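Local coordinates for DinB-like Protein (Bacillus cereus ATCC 10987, PDB 3DI5) that is of unconfirmed function but belongs to the DinB family and binds a divalent metal ion, here nickel, at residues G8-W13 / E94-E99. Numbering follows the deposited sequence.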
# COMPACT_ATOMS: atom_id res chain seq x y z
N GLY A 8 -1.26 0.57 -18.45
CA GLY A 8 -0.72 1.87 -18.08
C GLY A 8 -0.63 2.04 -16.57
O GLY A 8 0.35 2.59 -16.06
N PHE A 9 -1.66 1.56 -15.86
CA PHE A 9 -1.67 1.61 -14.40
C PHE A 9 -0.61 0.70 -13.82
O PHE A 9 0.05 1.06 -12.86
CB PHE A 9 -3.04 1.25 -13.81
CG PHE A 9 -3.00 1.02 -12.31
CD1 PHE A 9 -2.86 2.08 -11.44
CD2 PHE A 9 -3.08 -0.26 -11.79
CE1 PHE A 9 -2.79 1.87 -10.07
CE2 PHE A 9 -3.01 -0.47 -10.42
CZ PHE A 9 -2.87 0.61 -9.57
N LEU A 10 -0.44 -0.49 -14.41
CA LEU A 10 0.49 -1.48 -13.87
C LEU A 10 1.95 -1.07 -14.05
O LEU A 10 2.80 -1.45 -13.24
CB LEU A 10 0.20 -2.87 -14.47
CG LEU A 10 -1.16 -3.43 -14.03
CD1 LEU A 10 -1.53 -4.70 -14.78
CD2 LEU A 10 -1.18 -3.67 -12.54
N GLN A 11 2.25 -0.27 -15.07
CA GLN A 11 3.59 0.31 -15.24
C GLN A 11 3.90 1.30 -14.11
O GLN A 11 5.00 1.31 -13.57
CB GLN A 11 3.75 0.98 -16.62
N SER A 12 2.92 2.13 -13.76
CA SER A 12 3.03 3.00 -12.59
C SER A 12 3.06 2.16 -11.30
O SER A 12 3.94 2.33 -10.46
CB SER A 12 1.87 4.00 -12.56
N TRP A 13 2.10 1.25 -11.15
CA TRP A 13 1.98 0.43 -9.94
C TRP A 13 3.20 -0.45 -9.66
O TRP A 13 3.58 -0.64 -8.51
CB TRP A 13 0.72 -0.44 -10.02
CG TRP A 13 0.43 -1.22 -8.77
CD1 TRP A 13 0.39 -2.57 -8.64
CD2 TRP A 13 0.13 -0.67 -7.48
NE1 TRP A 13 0.11 -2.90 -7.33
CE2 TRP A 13 -0.06 -1.76 -6.60
CE3 TRP A 13 0.03 0.63 -6.97
CZ2 TRP A 13 -0.35 -1.59 -5.25
CZ3 TRP A 13 -0.25 0.80 -5.62
CH2 TRP A 13 -0.45 -0.31 -4.78
N GLU A 94 -3.41 -9.75 -9.38
CA GLU A 94 -4.01 -10.93 -10.00
C GLU A 94 -5.50 -10.74 -10.25
O GLU A 94 -6.02 -11.19 -11.27
CB GLU A 94 -3.76 -12.16 -9.15
CG GLU A 94 -2.40 -12.81 -9.41
CD GLU A 94 -2.17 -14.03 -8.52
OE1 GLU A 94 -2.83 -14.11 -7.45
OE2 GLU A 94 -1.33 -14.90 -8.88
N ALA A 95 -6.17 -10.04 -9.33
CA ALA A 95 -7.62 -9.85 -9.45
C ALA A 95 -7.92 -8.79 -10.51
O ALA A 95 -8.85 -8.94 -11.30
CB ALA A 95 -8.24 -9.48 -8.11
N LEU A 96 -7.10 -7.75 -10.54
CA LEU A 96 -7.23 -6.69 -11.53
C LEU A 96 -7.07 -7.27 -12.93
O LEU A 96 -7.86 -6.96 -13.82
CB LEU A 96 -6.18 -5.60 -11.28
CG LEU A 96 -6.46 -4.21 -11.85
CD1 LEU A 96 -7.39 -3.46 -10.93
CD2 LEU A 96 -5.19 -3.41 -12.04
N GLN A 97 -6.06 -8.12 -13.13
CA GLN A 97 -5.78 -8.67 -14.46
C GLN A 97 -6.84 -9.68 -14.91
O GLN A 97 -7.12 -9.80 -16.10
CB GLN A 97 -4.38 -9.29 -14.53
CG GLN A 97 -3.24 -8.27 -14.63
CD GLN A 97 -1.85 -8.88 -14.44
OE1 GLN A 97 -0.88 -8.17 -14.14
NE2 GLN A 97 -1.75 -10.19 -14.58
N SER A 98 -7.42 -10.40 -13.94
CA SER A 98 -8.46 -11.38 -14.22
C SER A 98 -9.79 -10.73 -14.54
O SER A 98 -10.46 -11.14 -15.50
CB SER A 98 -8.67 -12.29 -13.02
OG SER A 98 -7.48 -12.97 -12.71
N GLU A 99 -10.17 -9.73 -13.75
CA GLU A 99 -11.55 -9.22 -13.76
C GLU A 99 -11.77 -7.92 -14.53
O GLU A 99 -12.87 -7.70 -15.03
CB GLU A 99 -12.09 -9.12 -12.33
CG GLU A 99 -12.10 -10.48 -11.57
CD GLU A 99 -13.13 -11.48 -12.12
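Leu96 sends a single methyl, CD2, against both Phe9 and Leu10. Leu96 CD2 lies 3.8 Å from Phe9 CD2 and 4.0 Å from Phe9 CE2, an oblique approach to the CD2-CE2 bond of the ring, with the two side chains crossing at about a right angle. Leu10 CD2 is 4.0 Å from Leu96 CD2, but here the side chains run past one another in opposite directions. CG anti to the backbone N (chi1 -158°) directs the Leu96 side chain toward helix 6-26, and CD2 is the branch that makes the contacts. Gln97 adds a border on the exposed side: its chain, extended beyond CG, brings OE1 to 3.6 Å from Leu10 CD1, a van der Waals contact. No hydrogen bond joins the segments, and the buried surface of 146 Å² is small, in keeping with axes 12.2 Å apart at closest approach. Those axes are nearly antiparallel (171°), as expected for neighbours in the helical bundle of the DinB fold. The contact joins the start of helix 6-26 to the end of helix 78-99; Phe9 also packs on Leu122 and Ile126 of helix 118-142, while Leu63 from a loop touches Leu96.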